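PDB 6UBL: DynF from Micromonospora chersina, which is of unknown function but belongs to the dynemicin biosynthetic pathway and forms a beta barrel that holds palmitic acid, so it probably binds a hydrophobic ligand. Local coordinates for residues D46-P51 and A137-P142; V53-V58 and Y194-R199. One frame throughout, in Å; residues are numbered along the deposited sequence. Where two conformers were deposited one is given.

Contact 1 of 2, residues D46-P51 and A137-P142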
loop_
_atom_site.group_PDB
_atom_site.type_symbol
_atom_site.label_atom_id
_atom_site.label_comp_id
_atom_site.label_asym_id
_atom_site.label_seq_id
_atom_site.Cartn_x
_atom_site.Cartn_y
_atom_site.Cartn_z
ATOM N N ASP A 46 -5.604 -16.120 6.019
ATOM C CA ASP A 46 -6.151 -14.795 5.780
ATOM C C ASP A 46 -7.333 -14.574 6.713
ATOM O O ASP A 46 -8.184 -15.453 6.859
ATOM C CB ASP A 46 -6.726 -14.648 4.370
ATOM C CG ASP A 46 -5.749 -15.000 3.268
ATOM O OD1 ASP A 46 -4.689 -15.604 3.527
ATOM O OD2 ASP A 46 -6.083 -14.695 2.098
ATOM N N THR A 47 -7.434 -13.388 7.299
ATOM C CA THR A 47 -8.586 -13.037 8.123
ATOM C C THR A 47 -9.392 -11.917 7.475
ATOM O O THR A 47 -8.829 -10.891 7.065
ATOM C CB THR A 47 -8.156 -12.630 9.533
ATOM O OG1 THR A 47 -7.503 -13.745 10.164
ATOM C CG2 THR A 47 -9.370 -12.220 10.350
ATOM N N PHE A 48 -10.711 -12.110 7.403
ATOM C CA PHE A 48 -11.619 -11.177 6.745
ATOM C C PHE A 48 -12.641 -10.682 7.759
ATOM O O PHE A 48 -13.249 -11.491 8.475
ATOM C CB PHE A 48 -12.413 -11.830 5.607
ATOM C CG PHE A 48 -11.565 -12.464 4.544
ATOM C CD1 PHE A 48 -11.107 -11.737 3.458
ATOM C CD2 PHE A 48 -11.250 -13.816 4.623
ATOM C CE1 PHE A 48 -10.334 -12.331 2.479
ATOM C CE2 PHE A 48 -10.478 -14.410 3.651
ATOM C CZ PHE A 48 -10.019 -13.675 2.576
ATOM N N ALA A 49 -12.848 -9.366 7.811
ATOM C CA ALA A 49 -13.890 -8.770 8.634
ATOM C C ALA A 49 -15.025 -8.289 7.735
ATOM O O ALA A 49 -14.790 -7.543 6.769
ATOM C CB ALA A 49 -13.346 -7.594 9.445
ATOM N N VAL A 50 -16.242 -8.740 8.029
ATOM C CA VAL A 50 -17.438 -8.278 7.339
ATOM C C VAL A 50 -18.217 -7.386 8.305
ATOM O O VAL A 50 -18.711 -7.874 9.334
ATOM C CB VAL A 50 -18.306 -9.438 6.842
ATOM C CG1 VAL A 50 -19.532 -8.890 6.111
ATOM C CG2 VAL A 50 -17.504 -10.352 5.934
ATOM N N PRO A 51 -18.329 -6.086 8.039
ATOM C CA PRO A 51 -18.900 -5.170 9.036
ATOM C C PRO A 51 -20.290 -5.602 9.474
ATOM O O PRO A 51 -21.151 -5.922 8.650
ATOM C CB PRO A 51 -18.939 -3.826 8.295
ATOM C CG PRO A 51 -17.826 -3.920 7.302
ATOM C CD PRO A 51 -17.802 -5.363 6.862
ATOM N N ALA A 137 -5.437 -8.281 -6.356
ATOM C CA ALA A 137 -6.037 -9.605 -6.354
ATOM C C ALA A 137 -7.538 -9.558 -6.599
ATOM O O ALA A 137 -8.184 -8.514 -6.489
ATOM C CB ALA A 137 -5.768 -10.314 -5.016
ATOM N N ILE A 138 -8.084 -10.736 -6.919
ATOM C CA ILE A 138 -9.520 -10.968 -6.995
ATOM C C ILE A 138 -9.846 -12.097 -6.030
ATOM O O ILE A 138 -9.223 -13.164 -6.094
ATOM C CB ILE A 138 -9.947 -11.394 -8.411
ATOM C CG1 ILE A 138 -9.518 -10.344 -9.445
ATOM C CG2 ILE A 138 -11.459 -11.633 -8.455
ATOM C CD1 ILE A 138 -10.264 -9.058 -9.315
ATOM N N PHE A 139 -10.867 -11.898 -5.195
ATOM C CA PHE A 139 -11.320 -12.913 -4.239
ATOM C C PHE A 139 -12.699 -13.374 -4.701
ATOM O O PHE A 139 -13.680 -12.640 -4.551
ATOM C CB PHE A 139 -11.410 -12.329 -2.817
ATOM C CG PHE A 139 -10.102 -11.831 -2.257
ATOM C CD1 PHE A 139 -9.611 -10.589 -2.631
ATOM C CD2 PHE A 139 -9.387 -12.584 -1.339
ATOM C CE1 PHE A 139 -8.415 -10.116 -2.117
ATOM C CE2 PHE A 139 -8.184 -12.112 -0.822
ATOM C CZ PHE A 139 -7.703 -10.879 -1.213
ATOM N N ASP A 140 -12.771 -14.575 -5.278
ATOM C CA ASP A 140 -14.031 -15.125 -5.769
ATOM C C ASP A 140 -14.712 -15.874 -4.625
ATOM O O ASP A 140 -14.165 -16.848 -4.102
ATOM C CB ASP A 140 -13.740 -16.065 -6.940
ATOM C CG ASP A 140 -14.985 -16.439 -7.744
ATOM O OD1 ASP A 140 -16.090 -15.946 -7.440
ATOM O OD2 ASP A 140 -14.831 -17.232 -8.696
ATOM N N MET A 141 -15.905 -15.419 -4.247
ATOM C CA MET A 141 -16.672 -15.974 -3.130
ATOM C C MET A 141 -18.049 -16.361 -3.657
ATOM O O MET A 141 -19.054 -15.701 -3.368
ATOM C CB MET A 141 -16.759 -14.970 -1.977
ATOM C CG MET A 141 -15.408 -14.495 -1.436
ATOM S SD MET A 141 -15.544 -13.610 0.143
ATOM C CE MET A 141 -13.827 -13.290 0.560
ATOM N N PRO A 142 -18.123 -17.443 -4.438
ATOM C CA PRO A 142 -19.411 -17.844 -5.028
ATOM C C PRO A 142 -20.536 -18.055 -4.027
ATOM O O PRO A 142 -21.698 -17.790 -4.362
ATOM C CB PRO A 142 -19.067 -19.140 -5.781
ATOM C CG PRO A 142 -17.734 -19.604 -5.179
ATOM C CD PRO A 142 -17.019 -18.329 -4.844
#

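Contact 2 of 2, residues V53-V58 and Y194-R199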
loop_
_atom_site.group_PDB
_atom_site.type_symbol
_atom_site.label_atom_id
_atom_site.label_comp_id
_atom_site.label_asym_id
_atom_site.label_seq_id
_atom_site.Cartn_x
_atom_site.Cartn_y
_atom_site.Cartn_z
ATOM N N VAL A 53 -21.242 -8.250 10.761
ATOM C CA VAL A 53 -21.586 -9.632 10.452
ATOM C C VAL A 53 -20.654 -10.588 11.185
ATOM O O VAL A 53 -21.108 -11.420 11.980
ATOM C CB VAL A 53 -21.574 -9.857 8.929
ATOM C CG1 VAL A 53 -21.813 -11.315 8.584
ATOM C CG2 VAL A 53 -22.602 -8.942 8.258
ATOM N N GLY A 54 -19.353 -10.491 10.932
ATOM C CA GLY A 54 -18.414 -11.369 11.603
ATOM C C GLY A 54 -16.995 -11.178 11.104
ATOM O O GLY A 54 -16.702 -10.310 10.274
ATOM N N GLU A 55 -16.103 -12.004 11.654
ATOM C CA GLU A 55 -14.704 -12.053 11.254
ATOM C C GLU A 55 -14.333 -13.519 11.092
ATOM O O GLU A 55 -14.732 -14.363 11.895
ATOM C CB GLU A 55 -13.777 -11.343 12.268
ATOM C CG GLU A 55 -12.370 -11.008 11.716
ATOM C CD GLU A 55 -11.756 -9.740 12.312
ATOM O OE1 GLU A 55 -10.730 -9.267 11.780
ATOM O OE2 GLU A 55 -12.296 -9.214 13.305
ATOM N N TYR A 56 -13.594 -13.817 10.031
ATOM C CA TYR A 56 -13.370 -15.186 9.593
ATOM C C TYR A 56 -11.916 -15.397 9.224
ATOM O O TYR A 56 -11.308 -14.556 8.561
ATOM C CB TYR A 56 -14.241 -15.467 8.369
ATOM C CG TYR A 56 -15.687 -15.091 8.589
ATOM C CD1 TYR A 56 -16.514 -15.907 9.335
ATOM C CD2 TYR A 56 -16.213 -13.915 8.068
ATOM C CE1 TYR A 56 -17.831 -15.580 9.558
ATOM C CE2 TYR A 56 -17.538 -13.573 8.283
ATOM C CZ TYR A 56 -18.340 -14.412 9.030
ATOM O OH TYR A 56 -19.660 -14.092 9.251
ATOM N N THR A 57 -11.364 -16.519 9.665
ATOM C CA THR A 57 -9.989 -16.879 9.367
ATOM C C THR A 57 -10.004 -18.092 8.446
ATOM O O THR A 57 -10.602 -19.126 8.785
ATOM C CB THR A 57 -9.231 -17.191 10.653
ATOM O OG1 THR A 57 -9.239 -16.030 11.498
ATOM C CG2 THR A 57 -7.794 -17.550 10.324
ATOM N N VAL A 58 -9.335 -17.973 7.295
ATOM C CA VAL A 58 -9.396 -18.991 6.257
ATOM C C VAL A 58 -7.985 -19.360 5.834
ATOM O O VAL A 58 -7.154 -18.478 5.575
ATOM C CB VAL A 58 -10.205 -18.526 5.035
ATOM C CG1 VAL A 58 -10.308 -19.645 4.005
ATOM C CG2 VAL A 58 -11.584 -18.052 5.457
ATOM N N TYR A 194 -13.154 -6.353 4.789
ATOM C CA TYR A 194 -11.787 -5.908 4.980
ATOM C C TYR A 194 -10.912 -7.111 5.273
ATOM O O TYR A 194 -11.267 -7.967 6.088
ATOM C CB TYR A 194 -11.711 -4.905 6.144
ATOM C CG TYR A 194 -12.534 -3.662 5.888
ATOM C CD1 TYR A 194 -13.889 -3.639 6.184
ATOM C CD2 TYR A 194 -11.964 -2.538 5.330
ATOM C CE1 TYR A 194 -14.658 -2.520 5.944
ATOM C CE2 TYR A 194 -12.716 -1.402 5.081
ATOM C CZ TYR A 194 -14.052 -1.396 5.387
ATOM O OH TYR A 194 -14.804 -0.268 5.138
ATOM N N LEU A 195 -9.759 -7.155 4.619
ATOM C CA LEU A 195 -8.711 -8.098 4.970
ATOM C C LEU A 195 -7.942 -7.470 6.123
ATOM O O LEU A 195 -7.381 -6.374 5.981
ATOM C CB LEU A 195 -7.815 -8.310 3.757
ATOM C CG LEU A 195 -6.633 -9.279 3.831
ATOM C CD1 LEU A 195 -7.134 -10.696 4.014
ATOM C CD2 LEU A 195 -5.820 -9.141 2.555
ATOM N N THR A 196 -7.953 -8.133 7.279
ATOM C CA THR A 196 -7.344 -7.564 8.478
ATOM C C THR A 196 -5.979 -8.156 8.800
ATOM O O THR A 196 -5.222 -7.544 9.563
ATOM C CB THR A 196 -8.266 -7.728 9.697
ATOM O OG1 THR A 196 -8.574 -9.105 9.898
ATOM C CG2 THR A 196 -9.552 -6.929 9.502
ATOM N N SER A 197 -5.668 -9.351 8.299
ATOM C CA SER A 197 -4.323 -9.887 8.442
ATOM C C SER A 197 -4.121 -10.983 7.411
ATOM O O SER A 197 -5.080 -11.583 6.924
ATOM C CB SER A 197 -4.055 -10.420 9.848
ATOM O OG SER A 197 -4.748 -11.623 10.062
ATOM N N LEU A 198 -2.856 -11.243 7.104
ATOM C CA LEU A 198 -2.478 -12.287 6.165
ATOM C C LEU A 198 -1.053 -12.696 6.499
ATOM O O LEU A 198 -0.176 -11.835 6.630
ATOM C CB LEU A 198 -2.571 -11.762 4.731
ATOM C CG LEU A 198 -2.450 -12.832 3.635
ATOM C CD1 LEU A 198 -3.159 -12.417 2.370
ATOM C CD2 LEU A 198 -0.974 -13.092 3.370
ATOM N N ARG A 199 -0.831 -14.000 6.634
ATOM C CA ARG A 199 0.496 -14.568 6.776
ATOM C C ARG A 199 0.604 -15.680 5.748
ATOM O O ARG A 199 -0.404 -16.268 5.341
ATOM C CB ARG A 199 0.670 -15.121 8.195
ATOM C CG ARG A 199 0.284 -14.093 9.255
ATOM C CD ARG A 199 0.678 -14.504 10.658
ATOM N NE ARG A 199 1.190 -13.360 11.410
ATOM C CZ ARG A 199 2.482 -13.090 11.564
ATOM N NH1 ARG A 199 3.397 -13.883 11.021
ATOM N NH2 ARG A 199 2.863 -12.028 12.259
#

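Contact 1 of 2, residues D46-P51 and A137-P142
The F48 ring is met on one face by the methyl of M141 and at its edge, in the ring plane, by F139. M141 CE lies 4.3 Å from the F48 ring centroid and 16° off the ring normal, which is a CH-pi contact. M141 CE sits toward the rim of that face, 4.1 Å from F48 CE1. The same F48 CE1 comes within 3.9 Å of F139 CD2. The two phenylalanine side chains approach obliquely. Their ring planes are nearly perpendicular, at 86°, with centroids 5.9 Å apart. D46 OD2 comes up to the edge of the F139 ring, 4.4 Å from F139 CE2. The other oxygen of D46, OD1, is hydrogen-bonded to S44.

Both phenylalanine side chains leave their strands toward the other segment, and CG anti to the carbonyl carbon lays each ring beside its backbone N. The M141 chain runs extended beyond CG and carries its methyl out to F48. The strands themselves stay apart, with axes 12.8 Å from each other at 70°. I100 and V102 of strand 100-104 and L195 add apolar cover. With an alanine here in place of F48, the M141 methyl would probably lose the face it rests on, and the F139 ring is likely to be freer to turn.

F139 also touches the bound palmitic acid. The contact itself has no hydrogen bond. Its chemistry is apolar, consistent with a barrel interior suited to a fatty chain, with the D46 carboxylate at the margin.

Contact 2 of 2, residues V53-V58 and Y194-R199
E55 and T196 make a single polar contact between the two segments. In the conformer described, T196 OG1 donates a hydrogen bond to E55 OE1 at 2.9 Å and meets that oxygen nearly along its C-O axis. E55 has a second conformer, so the bond is probably not held all the time. The backbone O of T47 is a second, weak acceptor for T196 OG1, whose single proton can go to either oxygen or be shared. E55 OE1 also comes within 3.5 Å of T196 CG2, a close approach that accompanies the bond.

The E55 side chain starts with CG anti to the backbone N (chi1 -163°) and bends at chi2, which carries its carboxylate over toward T196. The two side chains approach from opposite directions. In packing, E55 lies on T47 and A49, and T196 on F118 of the second subunit.

No backbone bond joins these two segments. Strand 37-50 runs between them and pairs antiparallel with both. At the start of 53-58, V53 and G54 face V50 in a classic beta bulge. The arrangement is a side-chain hydrogen bond that passes over the strand lying between two others, at the surface of an antiparallel beta-barrel wall.

After two short strands near the N terminus comes strand 37-50, and strand 54-68 follows it directly, as its antiparallel partner. Contact 1 then closes a long loop by bringing 137-142 up to 46-51. Contact 2 closes a longer one, from 53-58 to 194-199. The segments alternate along the chain, so the two loops cross and neither encloses the other. Their centres are 8 Å apart. Strand 37-50 links them: A49 N to Y194 O (2.7 Å) and F48 N to Y56 O (2.8 Å) are probable hydrogen bonds. Contact 1 joins this wall to strand 129-141 through the buried interior, while contact 2 ties the two strands that flank strand 37-50, at the surface. Both touch the second subunit.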